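PDB 5OHU: soluble lytic murein transglycosylase from Pseudomonas aeruginosa, which cleaves the glycan strands of peptidoglycan as a lytic transglycosylase, acting in both exolytic and endolytic turnover of the cell wall. Local coordinates for residues Glu428-Ala433 with Tyr454-Arg459; Asp439-Gln444 with Ile461-Tyr466. One frame throughout, in Å; residues are numbered along the deposited sequence.

In the fold
Both contacts use helix 454-463 of the L domain, and their centres lie about 10 Å apart. Contact 1 joins its N-terminal half to helix 422-433, two helices back in the chain, whereas contact 2 joins its C-terminal end to helix 438-450, the helix in between. The first is partly buried and chemically mixed: a tyrosine-arginine cation-pi pair, a proline beside a tryptophan and a bridging water span well-separated axes. The second is a buried, mostly aliphatic contact in which the backbones come close over an alanine. Gln444 ties the two together, its NE2 probably hydrogen-bonded to Trp429 O at 3.1 Å.

Contact 1 of 2, residues Glu428-Ala433 with Tyr454-Arg459; sequences EWYHAA and YFPAIR
Arg459 reaches across to Tyr430 and lies over one face of its ring. Arg459 CG is anti to the backbone N (chi1 -175°) and the chain stays extended as far as NE, crossing the phenol at about a right angle. Arg459 CD makes a CH-pi contact, 3.5 Å from Tyr430 CE1, while Arg459 NE sits over the same face, displaced toward the rim by Tyr430 CD1 and CG. The guanidinium completes a cation-pi pair, with Arg459 CZ 4.4 Å from the centroid of the Tyr430 ring and 11° off its normal; the two planes are tilted 36° apart, so this is not a flat stack. Farther out, the phenol hydroxyl rests against Phe455, Tyr430 OH being 3.3 Å from Phe455 CD2, and the Pro456 CA lies at the edge of the phenol. On the neighbouring residue, the Trp429 indole meets Pro456, Trp429 CD1 lying 3.9 Å from Pro456 CB. Trp429 NE1 points in the ring plane to a water at 2.9 Å, which donates a weak hydrogen bond to Pro456 O; no direct hydrogen bond joins the segments. Leu447 and Ala448 of helix 438-450 also pack on Trp429, and Ala448 touches Pro456. Phe455 meanwhile touches Ala505 and Met507 of the transglycosylase SLT domain. The two segments run almost parallel, with axes 11.1 Å apart, so long side chains and a water bridge the separation. Such parallel pairing of alternate helices, with the intervening helix packed against both, is characteristic of TPR-like helical arrays, the clan to which the L domain belongs.

Contact 2 of 2, residues Asp439-Gln444 with Ile461-Tyr466; sequences DELIAQ and ISQAQY
Ala464 CB packs against two neighbouring side chains of the opposing helix, 3.8 Å from Leu441 CB and 3.7 Å from Ile442 CG1. The small methyl lets the backbones come near, with Leu441 CA 5.7 Å from Ala464 CA. Leu441 has CG beside its backbone N (chi1 -72°); from there Leu441 CD1 branches to Gln463 CB, 3.8 Å away, and Leu441 CD2 to the amide NE2 of Gln463. These two side chains cross at about a right angle. Ile442 holds CG1 anti to its carbonyl carbon (chi1 -76°), which sets that atom against the Ala464 methyl. Beyond it, Ile442 CD1 comes within 4.1 Å of Tyr466 CB, the two side chains again crossing at about a right angle. The chain turns between Ala464 and Tyr466 through a Schellman motif: Gln465 has positive phi (56°), Gln465 N bonds to Ser462 O, and Tyr466 N returns to Ile461 O at 3.3 Å. Past the turn, Tyr466 CG is anti to its backbone N, and the hydroxyl is hydrogen-bonded to Arg392 O. The C-terminal end of helix 454-463 thus lies against helix 438-450; Ala433 of helix 422-433 touches Leu441, Gln444 and Gln463, loop residue Ala394 packs on Ile442 and Tyr466, and helix 398-406 lies against Asp439 and Glu440.

Contact 1 of 2, residues Glu428-Ala433 with Tyr454-Arg459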
loop_
_atom_site.group_PDB
_atom_site.type_symbol
_atom_site.label_atom_id
_atom_site.label_comp_id
_atom_site.label_asym_id
_atom_site.label_seq_id
_atom_site.Cartn_x
_atom_site.Cartn_y
_atom_site.Cartn_z
ATOM N N GLU A 428 -2.092 -15.926 -12.439
ATOM C CA GLU A 428 -3.401 -16.571 -12.488
ATOM C C GLU A 428 -4.052 -16.562 -11.119
ATOM O O GLU A 428 -5.214 -16.156 -10.952
ATOM C CB GLU A 428 -3.271 -18.015 -12.978
ATOM C CG GLU A 428 -3.108 -18.184 -14.480
ATOM C CD GLU A 428 -4.358 -17.812 -15.282
ATOM O OE1 GLU A 428 -4.242 -17.755 -16.534
ATOM O OE2 GLU A 428 -5.444 -17.583 -14.680
ATOM N N TRP A 429 -3.295 -17.013 -10.118
ATOM C CA TRP A 429 -3.832 -17.166 -8.774
ATOM C C TRP A 429 -4.367 -15.842 -8.247
ATOM O O TRP A 429 -5.477 -15.782 -7.709
ATOM C CB TRP A 429 -2.739 -17.717 -7.868
ATOM C CG TRP A 429 -3.222 -18.524 -6.738
ATOM C CD1 TRP A 429 -3.391 -18.111 -5.448
ATOM C CD2 TRP A 429 -3.584 -19.911 -6.774
ATOM N NE1 TRP A 429 -3.850 -19.157 -4.679
ATOM C CE2 TRP A 429 -3.976 -20.273 -5.467
ATOM C CE3 TRP A 429 -3.636 -20.875 -7.785
ATOM C CZ2 TRP A 429 -4.392 -21.563 -5.142
ATOM C CZ3 TRP A 429 -4.049 -22.155 -7.465
ATOM C CH2 TRP A 429 -4.422 -22.488 -6.152
ATOM N N TYR A 430 -3.594 -14.766 -8.410
ATOM C CA TYR A 430 -3.976 -13.462 -7.866
ATOM C C TYR A 430 -5.123 -12.841 -8.647
ATOM O O TYR A 430 -5.999 -12.203 -8.060
ATOM C CB TYR A 430 -2.786 -12.498 -7.871
ATOM C CG TYR A 430 -1.660 -12.863 -6.928
ATOM C CD1 TYR A 430 -1.813 -13.862 -5.968
ATOM C CD2 TYR A 430 -0.440 -12.204 -7.003
ATOM C CE1 TYR A 430 -0.772 -14.197 -5.113
ATOM C CE2 TYR A 430 0.602 -12.522 -6.152
ATOM C CZ TYR A 430 0.434 -13.516 -5.210
ATOM O OH TYR A 430 1.486 -13.813 -4.376
ATOM N N HIS A 431 -5.110 -12.978 -9.975
ATOM C CA HIS A 431 -6.202 -12.431 -10.771
ATOM C C HIS A 431 -7.509 -13.138 -10.445
ATOM O O HIS A 431 -8.537 -12.487 -10.223
ATOM C CB HIS A 431 -5.874 -12.521 -12.264
ATOM C CG HIS A 431 -6.927 -11.932 -13.152
ATOM N ND1 HIS A 431 -7.143 -10.574 -13.252
ATOM C CD2 HIS A 431 -7.828 -12.518 -13.980
ATOM C CE1 HIS A 431 -8.127 -10.349 -14.105
ATOM N NE2 HIS A 431 -8.561 -11.511 -14.558
ATOM N N ALA A 432 -7.475 -14.468 -10.372
ATOM C CA ALA A 432 -8.657 -15.236 -9.993
ATOM C C ALA A 432 -9.203 -14.796 -8.638
ATOM O O ALA A 432 -10.423 -14.704 -8.451
ATOM C CB ALA A 432 -8.317 -16.724 -9.970
ATOM N N ALA A 433 -8.315 -14.501 -7.683
ATOM C CA ALA A 433 -8.768 -14.103 -6.355
ATOM C C ALA A 433 -9.566 -12.804 -6.375
ATOM O O ALA A 433 -10.361 -12.571 -5.459
ATOM C CB ALA A 433 -7.575 -13.966 -5.410
ATOM N N TYR A 454 3.129 -20.314 0.580
ATOM C CA TYR A 454 2.731 -19.703 1.839
ATOM C C TYR A 454 2.164 -18.311 1.636
ATOM O O TYR A 454 1.108 -17.990 2.191
ATOM C CB TYR A 454 3.928 -19.705 2.793
ATOM C CG TYR A 454 4.437 -21.122 2.989
ATOM C CD1 TYR A 454 3.556 -22.141 3.363
ATOM C CD2 TYR A 454 5.773 -21.458 2.752
ATOM C CE1 TYR A 454 3.992 -23.443 3.518
ATOM C CE2 TYR A 454 6.212 -22.756 2.910
ATOM C CZ TYR A 454 5.316 -23.741 3.290
ATOM O OH TYR A 454 5.740 -25.033 3.449
ATOM N N PHE A 455 2.823 -17.474 0.820
ATOM C CA PHE A 455 2.289 -16.124 0.622
ATOM C C PHE A 455 0.975 -16.122 -0.148
ATOM O O PHE A 455 0.028 -15.455 0.304
ATOM C CB PHE A 455 3.330 -15.221 -0.040
ATOM C CG PHE A 455 2.850 -13.816 -0.256
ATOM C CD1 PHE A 455 2.214 -13.126 0.768
ATOM C CD2 PHE A 455 3.027 -13.187 -1.475
ATOM C CE1 PHE A 455 1.759 -11.834 0.574
ATOM C CE2 PHE A 455 2.582 -11.899 -1.677
ATOM C CZ PHE A 455 1.945 -11.217 -0.653
ATOM N N PRO A 456 0.835 -16.801 -1.293
ATOM C CA PRO A 456 -0.508 -16.894 -1.899
ATOM C C PRO A 456 -1.568 -17.347 -0.904
ATOM O O PRO A 456 -2.659 -16.770 -0.857
ATOM C CB PRO A 456 -0.305 -17.907 -3.035
ATOM C CG PRO A 456 1.124 -17.747 -3.418
ATOM C CD PRO A 456 1.854 -17.473 -2.126
ATOM N N ALA A 457 -1.262 -18.363 -0.095
ATOM C CA ALA A 457 -2.211 -18.826 0.909
ATOM C C ALA A 457 -2.508 -17.737 1.935
ATOM O O ALA A 457 -3.676 -17.485 2.261
ATOM C CB ALA A 457 -1.668 -20.084 1.591
ATOM N N ILE A 458 -1.461 -17.080 2.450
ATOM C CA ILE A 458 -1.645 -15.979 3.396
ATOM C C ILE A 458 -2.463 -14.860 2.760
ATOM O O ILE A 458 -3.368 -14.292 3.386
ATOM C CB ILE A 458 -0.273 -15.467 3.881
ATOM C CG1 ILE A 458 0.364 -16.460 4.869
ATOM C CG2 ILE A 458 -0.389 -14.046 4.470
ATOM C CD1 ILE A 458 1.863 -16.271 5.057
ATOM N N ARG A 459 -2.154 -14.525 1.504
ATOM C CA ARG A 459 -2.878 -13.471 0.800
ATOM C C ARG A 459 -4.369 -13.801 0.682
ATOM O O ARG A 459 -5.226 -12.956 0.957
ATOM C CB ARG A 459 -2.239 -13.256 -0.571
ATOM C CG ARG A 459 -2.788 -12.113 -1.386
ATOM C CD ARG A 459 -1.988 -11.991 -2.674
ATOM N NE ARG A 459 -2.656 -11.169 -3.677
ATOM C CZ ARG A 459 -2.440 -9.869 -3.844
ATOM N NH1 ARG A 459 -1.570 -9.232 -3.069
ATOM N NH2 ARG A 459 -3.096 -9.205 -4.788
HETATM O O HOH W 1 -4.320 -18.886 -1.844
#

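Contact 2 of 2, residues Asp439-Gln444 with Ile461-Tyr466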
loop_
_atom_site.group_PDB
_atom_site.type_symbol
_atom_site.label_atom_id
_atom_site.label_comp_id
_atom_site.label_asym_id
_atom_site.label_seq_id
_atom_site.Cartn_x
_atom_site.Cartn_y
_atom_site.Cartn_z
ATOM N N ASP A 439 -15.949 -17.792 0.970
ATOM C CA ASP A 439 -15.750 -19.236 1.059
ATOM C C ASP A 439 -14.764 -19.721 0.008
ATOM O O ASP A 439 -13.941 -20.606 0.275
ATOM C CB ASP A 439 -17.083 -19.968 0.903
ATOM C CG ASP A 439 -18.180 -19.382 1.768
ATOM O OD1 ASP A 439 -18.413 -18.155 1.688
ATOM O OD2 ASP A 439 -18.809 -20.149 2.529
ATOM N N GLU A 440 -14.838 -19.160 -1.199
ATOM C CA GLU A 440 -13.923 -19.560 -2.258
ATOM C C GLU A 440 -12.499 -19.132 -1.933
ATOM O O GLU A 440 -11.549 -19.905 -2.105
ATOM C CB GLU A 440 -14.386 -18.972 -3.589
ATOM C CG GLU A 440 -15.651 -19.620 -4.141
ATOM C CD GLU A 440 -16.206 -18.881 -5.346
ATOM O OE1 GLU A 440 -16.159 -17.629 -5.366
ATOM O OE2 GLU A 440 -16.689 -19.558 -6.278
ATOM N N LEU A 441 -12.337 -17.895 -1.461
ATOM C CA LEU A 441 -11.030 -17.428 -1.020
ATOM C C LEU A 441 -10.422 -18.371 0.011
ATOM O O LEU A 441 -9.219 -18.656 -0.030
ATOM C CB LEU A 441 -11.153 -16.021 -0.439
ATOM C CG LEU A 441 -11.405 -14.894 -1.433
ATOM C CD1 LEU A 441 -11.630 -13.620 -0.668
ATOM C CD2 LEU A 441 -10.231 -14.746 -2.395
ATOM N N ILE A 442 -11.244 -18.863 0.941
ATOM C CA ILE A 442 -10.767 -19.796 1.955
ATOM C C ILE A 442 -10.328 -21.107 1.308
ATOM O O ILE A 442 -9.260 -21.647 1.627
ATOM C CB ILE A 442 -11.855 -20.012 3.028
ATOM C CG1 ILE A 442 -11.929 -18.802 3.971
ATOM C CG2 ILE A 442 -11.594 -21.279 3.814
ATOM C CD1 ILE A 442 -13.235 -18.681 4.710
ATOM N N ALA A 443 -11.128 -21.623 0.370
ATOM C CA ALA A 443 -10.734 -22.831 -0.347
ATOM C C ALA A 443 -9.431 -22.622 -1.111
ATOM O O ALA A 443 -8.549 -23.491 -1.098
ATOM C CB ALA A 443 -11.851 -23.267 -1.294
ATOM N N GLN A 444 -9.285 -21.466 -1.773
ATOM C CA GLN A 444 -8.045 -21.175 -2.485
ATOM C C GLN A 444 -6.859 -21.129 -1.525
ATOM O O GLN A 444 -5.758 -21.589 -1.860
ATOM C CB GLN A 444 -8.168 -19.852 -3.239
ATOM C CG GLN A 444 -7.164 -19.683 -4.365
ATOM C CD GLN A 444 -7.056 -18.253 -4.839
ATOM O OE1 GLN A 444 -7.151 -17.322 -4.042
ATOM N NE2 GLN A 444 -6.860 -18.063 -6.145
ATOM N N ILE A 461 -6.291 -16.054 2.468
ATOM C CA ILE A 461 -6.966 -16.159 3.755
ATOM C C ILE A 461 -7.105 -14.788 4.401
ATOM O O ILE A 461 -8.040 -14.550 5.174
ATOM C CB ILE A 461 -6.219 -17.152 4.669
ATOM C CG1 ILE A 461 -7.107 -17.568 5.832
ATOM C CG2 ILE A 461 -4.917 -16.566 5.202
ATOM C CD1 ILE A 461 -7.566 -18.987 5.713
ATOM N N SER A 462 -6.196 -13.862 4.086
ATOM C CA SER A 462 -6.334 -12.506 4.604
ATOM C C SER A 462 -7.452 -11.757 3.891
ATOM O O SER A 462 -8.222 -11.035 4.535
ATOM C CB SER A 462 -5.005 -11.760 4.488
ATOM O OG SER A 462 -4.021 -12.412 5.277
ATOM N N GLN A 463 -7.566 -11.917 2.568
ATOM C CA GLN A 463 -8.696 -11.318 1.864
ATOM C C GLN A 463 -10.009 -11.831 2.431
ATOM O O GLN A 463 -10.972 -11.070 2.586
ATOM C CB GLN A 463 -8.631 -11.617 0.365
ATOM C CG GLN A 463 -7.477 -11.001 -0.402
ATOM C CD GLN A 463 -7.445 -11.472 -1.857
ATOM O OE1 GLN A 463 -6.472 -12.086 -2.309
ATOM N NE2 GLN A 463 -8.519 -11.197 -2.591
ATOM N N ALA A 464 -10.061 -13.123 2.755
ATOM C CA ALA A 464 -11.257 -13.727 3.318
ATOM C C ALA A 464 -11.513 -13.297 4.757
ATOM O O ALA A 464 -12.589 -13.595 5.292
ATOM C CB ALA A 464 -11.142 -15.244 3.248
ATOM N N GLN A 465 -10.552 -12.620 5.392
ATOM C CA GLN A 465 -10.687 -12.164 6.774
ATOM C C GLN A 465 -10.999 -13.326 7.712
ATOM O O GLN A 465 -11.774 -13.197 8.660
ATOM C CB GLN A 465 -11.741 -11.061 6.892
ATOM C CG GLN A 465 -11.405 -9.813 6.087
ATOM C CD GLN A 465 -11.960 -8.551 6.702
ATOM O OE1 GLN A 465 -11.638 -8.206 7.839
ATOM N NE2 GLN A 465 -12.797 -7.849 5.951
ATOM N N TYR A 466 -10.394 -14.475 7.437
ATOM C CA TYR A 466 -10.520 -15.649 8.291
ATOM C C TYR A 466 -9.218 -15.804 9.070
ATOM O O TYR A 466 -8.253 -16.401 8.596
ATOM C CB TYR A 466 -10.827 -16.893 7.480
ATOM C CG TYR A 466 -11.054 -18.066 8.378
ATOM C CD1 TYR A 466 -12.253 -18.210 9.061
ATOM C CD2 TYR A 466 -10.060 -19.012 8.583
ATOM C CE1 TYR A 466 -12.469 -19.276 9.906
ATOM C CE2 TYR A 466 -10.264 -20.080 9.424
ATOM C CZ TYR A 466 -11.472 -20.207 10.084
ATOM O OH TYR A 466 -11.684 -21.269 10.929
#